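DegT/DnrJ/EryC1/StrS aminotransferase (Brucella abortus 2308, PDB 4QGR) probably acts as a pyridoxal-phosphate-dependent aminotransferase of the DegT/DnrJ/EryC1/StrS family, working as a dimer. Local coordinates at residues A[243-247]-A[248-252]. Residues are numbered along the deposited sequence; the frame is centred on the assembly and turned at random.
Sequences SRLDT and IQAAV. With ACT (acetate ion), chain D.
Asp246 and Ala250 meet through the first i to i+4 bond of helix 247-278, Ala250 N to Asp246 O at 2.9 Å with an N-H...O angle of 165°, a pattern that Ala251 N repeats on Thr247 O while Gln249 N gives Asp246 O a second, weak bond. This is a loop-to-helix first turn in which Asp246 stands at the N-cap position, yet its side chain makes no capping bond. Its carboxylate instead turns to a water that donates to Asp246 OD2 at 2.6 Å and accepts from Gln249 NE2 at 3.0 Å, bridging two side chains three residues apart. In Gln249, chi1 (-64°) sets CG beside the backbone N and near Asp246 CB, and the bend at chi2 (-53°) turns the amide toward this water; OE1 is bonded to Tyr204 N. The other carboxylate oxygen, OD1 of Asp246, accepts from Asp206 N of the second subunit. On the apolar side, the two methyls of Leu245 divide between consecutive residues: CD2 rests 3.9 Å from Ala250 CB, and CD1 touches Gln249 CB, Leu245 and Gln249 crossing at roughly a right angle. Arg244, before the turn, presents its guanidinium edge to an acetate, probably from the crystallisation liquor, in a two-pronged grip: NH1 to O and NH2 to OXT, each 3.0 Å. NH2 also forms a salt bridge with Asp206 of the second subunit, so one residue of that chain links Arg244 and Asp246. The Leu245 side chain lies about 9 Å from a bound pyridoxal phosphate, and that of Asp246 about 4 Å from a magnesium ion. Within the subunit, Leu245 packs on Phe47 of helix 42-55 and Ala62 of strand 59-63, Thr247 OG1 bonds to Arg37 O and Gly41 N, and Ile248 and Ala251 lie against Val32 of helix 22-35, seating the start of helix 247-278 between the dimer interface and the N-terminal helices.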
ATOM      1  N   SER A 243       4.556  -1.097   3.432  1.00 12.70           N
ATOM      2  CA  SER A 243       4.660  -1.197   1.971  1.00 11.68           C
ATOM      3  C   SER A 243       5.521  -2.358   1.519  1.00 12.13           C
ATOM      4  O   SER A 243       6.706  -2.187   1.237  1.00 11.61           O
ATOM      5  CB  SER A 243       5.172   0.106   1.383  1.00 11.40           C
ATOM      6  OG  SER A 243       5.130   0.077  -0.015  1.00 11.20           O
ATOM      7  N   ARG A 244       4.902  -3.539   1.443  1.00 12.24           N
ATOM      8  CA  ARG A 244       5.579  -4.794   1.101  1.00 12.73           C
ATOM      9  C   ARG A 244       5.029  -5.346  -0.201  1.00 12.19           C
ATOM     10  O   ARG A 244       3.831  -5.231  -0.500  1.00 11.22           O
ATOM     11  CB  ARG A 244       5.397  -5.816   2.226  1.00 14.02           C
ATOM     12  CG  ARG A 244       6.045  -5.390   3.537  1.00 15.00           C
ATOM     13  CD  ARG A 244       5.798  -6.375   4.679  1.00 16.48           C
ATOM     14  NE  ARG A 244       4.421  -6.348   5.143  1.00 17.76           N
ATOM     15  CZ  ARG A 244       4.033  -6.410   6.413  1.00 19.21           C
ATOM     16  NH1 ARG A 244       4.923  -6.493   7.402  1.00 20.65           N
ATOM     17  NH2 ARG A 244       2.754  -6.447   6.686  1.00 19.39           N
ATOM     18  N   LEU A 245       5.920  -5.961  -0.983  1.00 11.90           N
ATOM     19  CA  LEU A 245       5.485  -6.817  -2.102  1.00 11.85           C
ATOM     20  C   LEU A 245       5.099  -8.190  -1.578  1.00 12.04           C
ATOM     21  O   LEU A 245       5.927  -8.860  -0.910  1.00 12.53           O
ATOM     22  CB  LEU A 245       6.611  -6.967  -3.096  1.00 11.84           C
ATOM     23  CG  LEU A 245       6.373  -7.788  -4.374  1.00 11.69           C
ATOM     24  CD1 LEU A 245       5.425  -7.057  -5.247  1.00 11.44           C
ATOM     25  CD2 LEU A 245       7.691  -8.030  -5.119  1.00 12.00           C
ATOM     26  N   ASP A 246       3.867  -8.621  -1.873  1.00 11.67           N
ATOM     27  CA  ASP A 246       3.383  -9.908  -1.357  1.00 12.07           C
ATOM     28  C   ASP A 246       4.242 -11.042  -1.962  1.00 12.41           C
ATOM     29  O   ASP A 246       4.633 -10.978  -3.137  1.00 12.51           O
ATOM     30  CB  ASP A 246       1.944 -10.206  -1.773  1.00 11.52           C
ATOM     31  CG  ASP A 246       0.911  -9.280  -1.200  1.00 11.80           C
ATOM     32  OD1 ASP A 246       1.118  -8.598  -0.129  1.00 11.33           O
ATOM     33  OD2 ASP A 246      -0.197  -9.252  -1.855  1.00 12.03           O
ATOM     34  N   THR A 247       4.492 -12.082  -1.190  1.00 13.03           N
ATOM     35  CA  THR A 247       5.226 -13.253  -1.670  1.00 13.35           C
ATOM     36  C   THR A 247       4.575 -13.803  -2.932  1.00 12.92           C
ATOM     37  O   THR A 247       5.237 -14.144  -3.903  1.00 12.45           O
ATOM     38  CB  THR A 247       5.232 -14.363  -0.619  1.00 14.47           C
ATOM     39  OG1 THR A 247       5.701 -13.837   0.631  1.00 14.91           O
ATOM     40  CG2 THR A 247       6.163 -15.490  -1.053  1.00 14.86           C
ATOM     41  N   ILE A 248       3.245 -13.872  -2.910  1.00 12.95           N
ATOM     42  CA  ILE A 248       2.526 -14.405  -4.069  1.00 13.19           C
ATOM     43  C   ILE A 248       2.770 -13.562  -5.315  1.00 12.72           C
ATOM     44  O   ILE A 248       2.896 -14.109  -6.420  1.00 14.23           O
ATOM     45  CB  ILE A 248       1.029 -14.578  -3.722  1.00 13.48           C
ATOM     46  CG1 ILE A 248       0.367 -15.554  -4.669  1.00 14.46           C
ATOM     47  CG2 ILE A 248       0.290 -13.247  -3.661  1.00 13.57           C
ATOM     48  CD1 ILE A 248      -1.031 -15.931  -4.271  1.00 14.83           C
ATOM     49  N   GLN A 249       2.901 -12.245  -5.168  1.00 11.78           N
ATOM     50  CA  GLN A 249       3.188 -11.417  -6.333  1.00 11.35           C
ATOM     51  C   GLN A 249       4.653 -11.499  -6.745  1.00 11.17           C
ATOM     52  O   GLN A 249       4.981 -11.460  -7.961  1.00 11.40           O
ATOM     53  CB  GLN A 249       2.779  -9.949  -6.058  1.00 11.19           C
ATOM     54  CG  GLN A 249       1.306  -9.753  -5.842  1.00 11.23           C
ATOM     55  CD  GLN A 249       0.440 -10.313  -6.937  1.00 11.33           C
ATOM     56  OE1 GLN A 249       0.841 -10.371  -8.113  1.00 11.35           O
ATOM     57  NE2 GLN A 249      -0.794 -10.651  -6.580  1.00 11.31           N
ATOM     58  N   ALA A 250       5.564 -11.629  -5.791  1.00 11.53           N
ATOM     59  CA  ALA A 250       6.991 -11.872  -6.158  1.00 11.66           C
ATOM     60  C   ALA A 250       7.155 -13.167  -6.995  1.00 12.02           C
ATOM     61  O   ALA A 250       7.960 -13.224  -7.938  1.00 11.85           O
ATOM     62  CB  ALA A 250       7.874 -11.902  -4.945  1.00 11.99           C
ATOM     63  N   ALA A 251       6.344 -14.173  -6.674  1.00 12.32           N
ATOM     64  CA  ALA A 251       6.406 -15.467  -7.362  1.00 12.73           C
ATOM     65  C   ALA A 251       5.948 -15.297  -8.807  1.00 12.63           C
ATOM     66  O   ALA A 251       6.591 -15.812  -9.750  1.00 13.04           O
ATOM     67  CB  ALA A 251       5.548 -16.447  -6.637  1.00 13.02           C
ATOM     68  N   VAL A 252       4.864 -14.544  -9.003  1.00 11.78           N
ATOM     69  CA  VAL A 252       4.450 -14.149 -10.358  1.00 11.71           C
ATOM     70  C   VAL A 252       5.572 -13.418 -11.116  1.00 11.73           C
ATOM     71  O   VAL A 252       5.920 -13.751 -12.278  1.00 12.05           O
ATOM     72  CB  VAL A 252       3.137 -13.320 -10.299  1.00 11.36           C
ATOM     73  CG1 VAL A 252       2.839 -12.688 -11.651  1.00 11.44           C
ATOM     74  CG2 VAL A 252       1.996 -14.227  -9.890  1.00 11.73           C
TER
HETATM   75  C   ACT D 402       2.365  -6.228  10.225  1.00 37.87           C
HETATM   76  O   ACT D 402       3.606  -6.425  10.089  1.00 38.92           O
HETATM   77  OXT ACT D 402       1.707  -5.579   9.401  1.00 28.90           O
HETATM   78  CH3 ACT D 402       1.637  -6.795  11.414  1.00 35.88           C
HETATM   79  O   HOH W   1      -1.637 -10.324  -3.712  1.00 11.51           O